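Local coordinates for protein Endonuclease/exonuclease/phosphatase (Leptotrichia buccalis C-1013-b, PDB 3TEB) that probably acts as a metal-dependent nuclease or related hydrolase of the endonuclease/exonuclease/phosphatase family, with a magnesium ion in its active site, at residues Q41-M47 with K90-A96; S82-I86 with V117-R123. One frame throughout, in Å; residues are numbered along the deposited sequence.

Contact 1 is the more buried of the two, a backbone ladder between strands 37-46 and 91-99 inside a seven-stranded mixed sheet. Contact 2, partly buried and about 9 Å away centre to centre, lies at an outermost strand of that sheet, 78-84, where it meets the loop between strands 105-110 and 124-132 of the second sheet. They share a seam: strand 91-99 pairs with 37-46 on one flank and 78-84 on the other, and Glu93 N and O probably bond to His85 O and Ser84 N. Regular main-chain pairing and a magnesium-binding carboxylate mark contact 1; contact 2 relies on one histidine ring, loop carbonyls and a bridging water.

Contact 1: residues Q41-M47 with K90-A96; sequences QEVNQLM and KYNEGVA. With MG (magnesium ion), chain C.
Val43 and Gly94 exchange two backbone hydrogen bonds, Val43 N to Gly94 O at 3.0 Å and Gly94 N to Val43 O at 2.9 Å, and Gln45 and Asn92 repeat the exchange two residues on. Between these pairs the strands close up: Asn44 CA sends a CH toward Asn92 O at 3.2 Å, while Asn44 OD1 rests against CG of Glu93. Water bridges OD1, weakly, to Glu93 OE2; Asn44 ND2 turns to Ala13 O. Gln45 NE2 reaches Asn92 OD1 only weakly, its amide being held by Asp55, Arg57 and Asn60. Glu42 and Val43 both face Gly94, a G1 beta bulge at the corner of the strand, in a sheet of the DNase I-like fold. From this corner the Glu42 side chain runs out extended (chi2 -160°) alongside Glu93, OE1 4.3 Å from Glu93 OE2, and its OE2 binds magnesium at 1.8 Å while also accepting from Asn10. The main-chain ladder runs on to Met47 N and Lys90 O, 3.1 Å apart, but the side chains thin out there. Leu46 CG meets Tyr91 CE1 obliquely at 3.8 Å. On the solvent side, the methyl of selenomethionine Met47 lies across the exposed Lys90 chain, Met47 CE to Lys90 CB 3.7 Å.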
ATOM      1  N   GLN A  41       3.454  -0.022  -2.430  1.00 24.67           N
ATOM      2  CA  GLN A  41       3.788  -1.288  -3.064  1.00 24.22           C
ATOM      3  C   GLN A  41       4.710  -1.060  -4.257  1.00 23.90           C
ATOM      4  O   GLN A  41       4.861   0.070  -4.749  1.00 23.80           O
ATOM      5  CB  GLN A  41       2.529  -2.030  -3.505  1.00 24.39           C
ATOM      6  CG  GLN A  41       1.480  -2.200  -2.421  1.00 25.62           C
ATOM      7  CD  GLN A  41       0.671  -0.933  -2.188  1.00 27.98           C
ATOM      8  OE1 GLN A  41       0.306  -0.233  -3.141  1.00 30.60           O
ATOM      9  NE2 GLN A  41       0.396  -0.623  -0.920  1.00 28.06           N
ATOM     10  N   GLU A  42       5.303  -2.151  -4.740  1.00 23.84           N
ATOM     11  CA  GLU A  42       6.294  -2.103  -5.823  1.00 23.99           C
ATOM     12  C   GLU A  42       7.373  -1.064  -5.452  1.00 23.78           C
ATOM     13  O   GLU A  42       7.681  -0.166  -6.216  1.00 23.99           O
ATOM     14  CB  GLU A  42       5.656  -1.860  -7.229  1.00 24.17           C
ATOM     15  CG  GLU A  42       4.680  -2.965  -7.747  1.00 26.79           C
ATOM     16  CD  GLU A  42       4.442  -2.952  -9.289  1.00 31.63           C
ATOM     17  OE1 GLU A  42       5.397  -3.195 -10.070  1.00 34.87           O
ATOM     18  OE2 GLU A  42       3.292  -2.734  -9.746  1.00 33.11           O
ATOM     19  N   VAL A  43       7.913  -1.183  -4.247  1.00 23.64           N
ATOM     20  CA  VAL A  43       9.003  -0.329  -3.795  1.00 23.68           C
ATOM     21  C   VAL A  43      10.285  -1.091  -4.062  1.00 23.80           C
ATOM     22  O   VAL A  43      10.467  -2.183  -3.530  1.00 24.28           O
ATOM     23  CB  VAL A  43       8.892  -0.014  -2.287  1.00 23.66           C
ATOM     24  CG1 VAL A  43      10.135   0.677  -1.794  1.00 23.81           C
ATOM     25  CG2 VAL A  43       7.681   0.851  -2.016  1.00 23.51           C
ATOM     26  N   ASN A  44      11.168  -0.528  -4.883  1.00 23.71           N
ATOM     27  CA  ASN A  44      12.346  -1.263  -5.365  1.00 23.55           C
ATOM     28  C   ASN A  44      13.666  -0.693  -4.886  1.00 23.69           C
ATOM     29  O   ASN A  44      13.786   0.503  -4.599  1.00 23.74           O
ATOM     30  CB  ASN A  44      12.369  -1.334  -6.902  1.00 23.61           C
ATOM     31  CG  ASN A  44      11.114  -1.964  -7.499  1.00 23.70           C
ATOM     32  OD1 ASN A  44      10.696  -3.046  -7.096  1.00 25.56           O
ATOM     33  ND2 ASN A  44      10.517  -1.291  -8.476  1.00 23.89           N
ATOM     34  N   GLN A  45      14.655  -1.573  -4.810  1.00 23.01           N
ATOM     35  CA  GLN A  45      16.047  -1.179  -4.619  1.00 22.17           C
ATOM     36  C   GLN A  45      16.963  -2.092  -5.437  1.00 22.73           C
ATOM     37  O   GLN A  45      16.616  -3.236  -5.748  1.00 23.47           O
ATOM     38  CB  GLN A  45      16.426  -1.238  -3.145  1.00 21.71           C
ATOM     39  CG  GLN A  45      16.519  -2.656  -2.566  1.00 22.26           C
ATOM     40  CD  GLN A  45      16.782  -2.677  -1.070  1.00 22.51           C
ATOM     41  OE1 GLN A  45      16.742  -1.641  -0.396  1.00 23.44           O
ATOM     42  NE2 GLN A  45      17.058  -3.862  -0.544  1.00 22.98           N
ATOM     43  N   LEU A  46      18.135  -1.583  -5.787  1.00 23.04           N
ATOM     44  CA  LEU A  46      19.093  -2.362  -6.558  1.00 24.30           C
ATOM     45  C   LEU A  46      19.788  -3.401  -5.699  1.00 24.71           C
ATOM     46  O   LEU A  46      20.421  -3.055  -4.708  1.00 24.43           O
ATOM     47  CB  LEU A  46      20.136  -1.441  -7.163  1.00 24.37           C
ATOM     48  CG  LEU A  46      19.708  -0.724  -8.427  1.00 26.07           C
ATOM     49  CD1 LEU A  46      20.544   0.536  -8.612  1.00 28.46           C
ATOM     50  CD2 LEU A  46      19.856  -1.654  -9.613  1.00 28.10           C
HETATM   51  N   MSE A  47      19.698  -4.668  -6.096  1.00 26.11           N
HETATM   52  CA  MSE A  47      20.327  -5.749  -5.345  1.00 27.67           C
HETATM   53  C   MSE A  47      21.798  -5.498  -5.087  1.00 28.02           C
HETATM   54  O   MSE A  47      22.363  -6.002  -4.112  1.00 28.54           O
HETATM   55  CB  MSE A  47      20.247  -7.056  -6.105  1.00 29.99           C
HETATM   56  CG  MSE A  47      18.879  -7.502  -6.504  1.00 33.71           C
HETATM   57 SE   MSE A  47      19.130  -9.200  -7.389  0.75 44.38          SE
HETATM   58  CE  MSE A  47      20.540  -8.727  -8.677  1.00 42.67           C
ATOM     59  N   LYS A  90      17.365  -5.937 -12.080  1.00 29.27           N
ATOM     60  CA  LYS A  90      18.127  -6.363 -10.923  1.00 28.91           C
ATOM     61  C   LYS A  90      17.642  -5.639  -9.667  1.00 28.46           C
ATOM     62  O   LYS A  90      18.447  -5.153  -8.871  1.00 28.36           O
ATOM     63  CB  LYS A  90      19.623  -6.117 -11.147  1.00 29.12           C
ATOM     64  CG  LYS A  90      20.301  -7.098 -12.110  1.00 29.97           C
ATOM     65  CD  LYS A  90      21.810  -6.913 -12.094  1.00 31.42           C
ATOM     66  CE  LYS A  90      22.554  -8.113 -12.655  1.00 33.25           C
ATOM     67  NZ  LYS A  90      23.165  -7.836 -13.998  1.00 35.04           N
ATOM     68  N   TYR A  91      16.322  -5.572  -9.494  1.00 28.19           N
ATOM     69  CA  TYR A  91      15.738  -4.972  -8.298  1.00 27.97           C
ATOM     70  C   TYR A  91      15.227  -5.996  -7.272  1.00 27.43           C
ATOM     71  O   TYR A  91      14.819  -7.107  -7.624  1.00 27.49           O
ATOM     72  CB  TYR A  91      14.574  -4.053  -8.666  1.00 28.23           C
ATOM     73  CG  TYR A  91      14.952  -2.838  -9.450  1.00 29.99           C
ATOM     74  CD1 TYR A  91      15.812  -1.879  -8.922  1.00 31.38           C
ATOM     75  CD2 TYR A  91      14.428  -2.624 -10.713  1.00 31.49           C
ATOM     76  CE1 TYR A  91      16.160  -0.743  -9.655  1.00 33.02           C
ATOM     77  CE2 TYR A  91      14.764  -1.503 -11.448  1.00 33.66           C
ATOM     78  CZ  TYR A  91      15.631  -0.563 -10.919  1.00 33.91           C
ATOM     79  OH  TYR A  91      15.956   0.558 -11.660  1.00 35.59           O
ATOM     80  N   ASN A  92      15.256  -5.604  -6.002  1.00 26.95           N
ATOM     81  CA  ASN A  92      14.451  -6.258  -4.995  1.00 26.82           C
ATOM     82  C   ASN A  92      13.109  -5.544  -4.978  1.00 26.84           C
ATOM     83  O   ASN A  92      13.053  -4.308  -4.929  1.00 26.79           O
ATOM     84  CB  ASN A  92      15.098  -6.173  -3.603  1.00 26.91           C
ATOM     85  CG  ASN A  92      16.452  -6.894  -3.509  1.00 27.90           C
ATOM     86  OD1 ASN A  92      17.346  -6.435  -2.783  1.00 29.54           O
ATOM     87  ND2 ASN A  92      16.605  -8.023  -4.220  1.00 28.96           N
ATOM     88  N   GLU A  93      12.030  -6.310  -5.038  1.00 26.98           N
ATOM     89  CA  GLU A  93      10.694  -5.731  -4.975  1.00 27.40           C
ATOM     90  C   GLU A  93      10.120  -5.947  -3.583  1.00 26.33           C
ATOM     91  O   GLU A  93      10.208  -7.046  -3.041  1.00 26.49           O
ATOM     92  CB  GLU A  93       9.784  -6.357  -6.037  1.00 28.25           C
ATOM     93  CG  GLU A  93       8.522  -5.548  -6.300  1.00 32.64           C
ATOM     94  CD  GLU A  93       7.727  -6.015  -7.532  1.00 39.28           C
ATOM     95  OE1 GLU A  93       6.531  -6.404  -7.356  1.00 42.23           O
ATOM     96  OE2 GLU A  93       8.286  -5.985  -8.666  1.00 41.56           O
ATOM     97  N   GLY A  94       9.541  -4.911  -3.001  1.00 25.27           N
ATOM     98  CA  GLY A  94       8.993  -5.038  -1.670  1.00 24.45           C
ATOM     99  C   GLY A  94       7.849  -4.090  -1.441  1.00 24.35           C
ATOM    100  O   GLY A  94       7.346  -3.478  -2.376  1.00 24.55           O
ATOM    101  N   VAL A  95       7.424  -3.973  -0.192  1.00 24.01           N
ATOM    102  CA  VAL A  95       6.368  -3.045   0.163  1.00 23.98           C
ATOM    103  C   VAL A  95       6.889  -2.224   1.301  1.00 24.00           C
ATOM    104  O   VAL A  95       7.861  -2.618   1.941  1.00 24.02           O
ATOM    105  CB  VAL A  95       5.073  -3.766   0.594  1.00 24.05           C
ATOM    106  CG1 VAL A  95       4.372  -4.380  -0.609  1.00 24.28           C
ATOM    107  CG2 VAL A  95       5.362  -4.831   1.628  1.00 24.02           C
ATOM    108  N   ALA A  96       6.268  -1.078   1.550  1.00 24.19           N
ATOM    109  CA  ALA A  96       6.687  -0.260   2.673  1.00 24.41           C
ATOM    110  C   ALA A  96       5.520   0.443   3.335  1.00 24.95           C
ATOM    111  O   ALA A  96       4.407   0.460   2.803  1.00 25.19           O
ATOM    112  CB  ALA A  96       7.736   0.725   2.253  1.00 24.16           C
TER
HETATM  113 MG    MG C 301       3.043  -2.584 -11.510  1.00 32.96          MG
HETATM  114  O   HOH W   1       5.105  -4.790  -4.168  1.00 37.01           O
HETATM  115  O   HOH W   2      10.927  -4.778  -9.445  1.00 26.37           O

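Contact 2: residues S82-I86 with V117-R123; sequences SNSHI and VRTISAR
His85 pushes its ring into the loop 117-123, where several carbonyls surround it. CB starts 3.4 Å from Thr119 O, with Val117 O also close. CG, 3.7 Å from Thr119 O, stands between the backbone N and the carbonyl carbon (chi1 55°), which swings the ring toward Ala122. ND1 then gives its proton to Ala122 O at 2.8 Å, a nearly straight bond (173°) lying in both the ring plane and the carbonyl plane. CD2 turns toward Ile120 CD1. Thr119 to Ala122 form a type I beta turn, so the ring is seated against a tight bend, while Ser84 and His85 together face Glu93 in a classic beta bulge where the chain turns a corner at the end of 78-84. At the tip, CE1 comes 3.0 Å and NE2 3.7 Å from Ile120 O, which sits over one face; Ile120 CA lies over the same face, 4.2 Å from the ring centroid, a CH-pi contact. Arg123 NE, at the ring edge near CE1, bonds to Ile120 O at 3.1 Å. A leucine in place of His85 would probably leave Ala122 O without its donor and take the ring face from under Ile120 CA. Beside the histidine, Ile86 N donates to Val117 O at 2.7 Å, and one water donates to both Val117 O and Ile86 O.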
ATOM      1  N   SER A  82      10.072  -4.059   3.512  1.00 24.47           N
ATOM      2  CA  SER A  82      10.390  -5.462   3.456  1.00 24.25           C
ATOM      3  C   SER A  82      10.484  -5.958   2.037  1.00 23.89           C
ATOM      4  O   SER A  82       9.618  -5.658   1.221  1.00 24.10           O
ATOM      5  CB  SER A  82       9.330  -6.257   4.203  1.00 24.57           C
ATOM      6  OG  SER A  82       9.778  -7.589   4.395  1.00 26.38           O
ATOM      7  N   ASN A  83      11.523  -6.736   1.755  1.00 23.53           N
ATOM      8  CA  ASN A  83      11.730  -7.297   0.419  1.00 23.51           C
ATOM      9  C   ASN A  83      10.812  -8.497   0.200  1.00 23.19           C
ATOM     10  O   ASN A  83      10.585  -9.257   1.142  1.00 23.26           O
ATOM     11  CB  ASN A  83      13.219  -7.645   0.244  1.00 23.89           C
ATOM     12  CG  ASN A  83      13.470  -8.734  -0.784  1.00 25.74           C
ATOM     13  OD1 ASN A  83      13.451  -8.500  -1.989  1.00 28.75           O
ATOM     14  ND2 ASN A  83      13.746  -9.935  -0.298  1.00 28.07           N
ATOM     15  N   SER A  84      10.272  -8.652  -1.013  1.00 23.01           N
ATOM     16  CA  SER A  84       9.413  -9.806  -1.351  1.00 23.20           C
ATOM     17  C   SER A  84      10.135 -10.840  -2.179  1.00 23.11           C
ATOM     18  O   SER A  84      10.203 -12.009  -1.791  1.00 23.51           O
ATOM     19  CB  SER A  84       8.165  -9.400  -2.133  1.00 23.41           C
ATOM     20  OG  SER A  84       7.243  -8.703  -1.320  1.00 25.29           O
ATOM     21  N   HIS A  85      10.644 -10.406  -3.331  1.00 22.99           N
ATOM     22  CA  HIS A  85      11.267 -11.285  -4.310  1.00 22.93           C
ATOM     23  C   HIS A  85      12.162 -10.471  -5.254  1.00 22.80           C
ATOM     24  O   HIS A  85      12.097  -9.237  -5.273  1.00 22.74           O
ATOM     25  CB  HIS A  85      10.186 -12.012  -5.113  1.00 23.15           C
ATOM     26  CG  HIS A  85       9.200 -11.093  -5.772  1.00 24.29           C
ATOM     27  ND1 HIS A  85       7.884 -11.002  -5.376  1.00 25.22           N
ATOM     28  CD2 HIS A  85       9.340 -10.220  -6.797  1.00 25.44           C
ATOM     29  CE1 HIS A  85       7.256 -10.114  -6.129  1.00 25.68           C
ATOM     30  NE2 HIS A  85       8.118  -9.625  -7.002  1.00 25.29           N
ATOM     31  N   ILE A  86      12.995 -11.168  -6.027  1.00 22.87           N
ATOM     32  CA  ILE A  86      13.729 -10.574  -7.144  1.00 23.04           C
ATOM     33  C   ILE A  86      12.746 -10.023  -8.183  1.00 23.52           C
ATOM     34  O   ILE A  86      11.908 -10.745  -8.692  1.00 23.72           O
ATOM     35  CB  ILE A  86      14.689 -11.609  -7.779  1.00 23.03           C
ATOM     36  CG1 ILE A  86      15.867 -11.875  -6.837  1.00 23.00           C
ATOM     37  CG2 ILE A  86      15.197 -11.128  -9.117  1.00 22.92           C
ATOM     38  CD1 ILE A  86      16.512 -13.231  -7.031  1.00 23.43           C
ATOM     39  N   VAL A 117      12.607 -15.891  -2.774  1.00 20.68           N
ATOM     40  CA  VAL A 117      12.878 -14.632  -3.481  1.00 21.48           C
ATOM     41  C   VAL A 117      13.028 -14.853  -4.989  1.00 22.10           C
ATOM     42  O   VAL A 117      13.029 -13.905  -5.768  1.00 22.50           O
ATOM     43  CB  VAL A 117      14.136 -13.900  -2.946  1.00 22.07           C
ATOM     44  CG1 VAL A 117      13.974 -13.495  -1.482  1.00 21.93           C
ATOM     45  CG2 VAL A 117      15.383 -14.739  -3.158  1.00 22.16           C
ATOM     46  N   ARG A 118      13.137 -16.110  -5.394  1.00 22.58           N
ATOM     47  CA  ARG A 118      13.244 -16.457  -6.798  1.00 23.72           C
ATOM     48  C   ARG A 118      11.909 -16.703  -7.507  1.00 23.93           C
ATOM     49  O   ARG A 118      11.903 -17.195  -8.625  1.00 24.22           O
ATOM     50  CB  ARG A 118      14.121 -17.687  -6.953  1.00 23.94           C
ATOM     51  CG  ARG A 118      15.578 -17.408  -6.792  1.00 26.12           C
ATOM     52  CD  ARG A 118      16.310 -18.548  -6.121  1.00 28.99           C
ATOM     53  NE  ARG A 118      15.693 -19.849  -6.390  1.00 31.87           N
ATOM     54  CZ  ARG A 118      16.020 -20.659  -7.399  1.00 32.96           C
ATOM     55  NH1 ARG A 118      16.974 -20.310  -8.264  1.00 33.90           N
ATOM     56  NH2 ARG A 118      15.393 -21.831  -7.534  1.00 33.73           N
ATOM     57  N   THR A 119      10.790 -16.372  -6.869  1.00 24.26           N
ATOM     58  CA  THR A 119       9.465 -16.592  -7.450  1.00 25.03           C
ATOM     59  C   THR A 119       8.682 -15.304  -7.424  1.00 25.27           C
ATOM     60  O   THR A 119       8.540 -14.678  -6.374  1.00 25.21           O
ATOM     61  CB  THR A 119       8.682 -17.639  -6.652  1.00 25.08           C
ATOM     62  OG1 THR A 119       9.457 -18.835  -6.583  1.00 26.88           O
ATOM     63  CG2 THR A 119       7.320 -17.954  -7.296  1.00 25.41           C
ATOM     64  N   ILE A 120       8.163 -14.921  -8.585  1.00 26.14           N
ATOM     65  CA  ILE A 120       7.430 -13.674  -8.742  1.00 27.00           C
ATOM     66  C   ILE A 120       6.230 -13.624  -7.796  1.00 26.74           C
ATOM     67  O   ILE A 120       5.855 -12.541  -7.324  1.00 27.12           O
ATOM     68  CB  ILE A 120       6.978 -13.485 -10.228  1.00 28.31           C
ATOM     69  CG1 ILE A 120       8.189 -13.254 -11.124  1.00 29.50           C
ATOM     70  CG2 ILE A 120       6.005 -12.298 -10.399  1.00 29.67           C
ATOM     71  CD1 ILE A 120       9.007 -12.010 -10.714  1.00 32.24           C
ATOM     72  N   SER A 121       5.642 -14.789  -7.508  1.00 26.01           N
ATOM     73  CA  SER A 121       4.428 -14.827  -6.706  1.00 25.88           C
ATOM     74  C   SER A 121       4.627 -14.865  -5.181  1.00 24.59           C
ATOM     75  O   SER A 121       3.650 -14.855  -4.437  1.00 25.09           O
ATOM     76  CB  SER A 121       3.502 -15.945  -7.172  1.00 26.53           C
ATOM     77  OG  SER A 121       4.151 -17.182  -7.057  1.00 27.50           O
ATOM     78  N   ALA A 122       5.870 -14.884  -4.715  1.00 23.05           N
ATOM     79  CA  ALA A 122       6.151 -14.749  -3.287  1.00 21.81           C
ATOM     80  C   ALA A 122       5.916 -13.315  -2.845  1.00 21.34           C
ATOM     81  O   ALA A 122       6.534 -12.400  -3.368  1.00 21.74           O
ATOM     82  CB  ALA A 122       7.574 -15.156  -2.992  1.00 21.53           C
ATOM     83  N   ARG A 123       5.023 -13.103  -1.889  1.00 20.68           N
ATOM     84  CA  ARG A 123       4.707 -11.739  -1.464  1.00 20.28           C
ATOM     85  C   ARG A 123       4.793 -11.569   0.030  1.00 19.75           C
ATOM     86  O   ARG A 123       4.088 -12.230   0.775  1.00 20.04           O
ATOM     87  CB  ARG A 123       3.311 -11.341  -1.929  1.00 20.72           C
ATOM     88  CG  ARG A 123       3.068 -11.512  -3.407  1.00 21.59           C
ATOM     89  CD  ARG A 123       3.878 -10.517  -4.187  1.00 23.15           C
ATOM     90  NE  ARG A 123       3.876 -10.833  -5.610  1.00 25.91           N
ATOM     91  CZ  ARG A 123       3.124 -10.211  -6.511  1.00 27.42           C
ATOM     92  NH1 ARG A 123       2.313  -9.225  -6.143  1.00 28.73           N
ATOM     93  NH2 ARG A 123       3.187 -10.571  -7.784  1.00 28.71           N
TER
HETATM   94  O   HOH W   3      11.758 -13.512  -8.191  1.00 31.62           O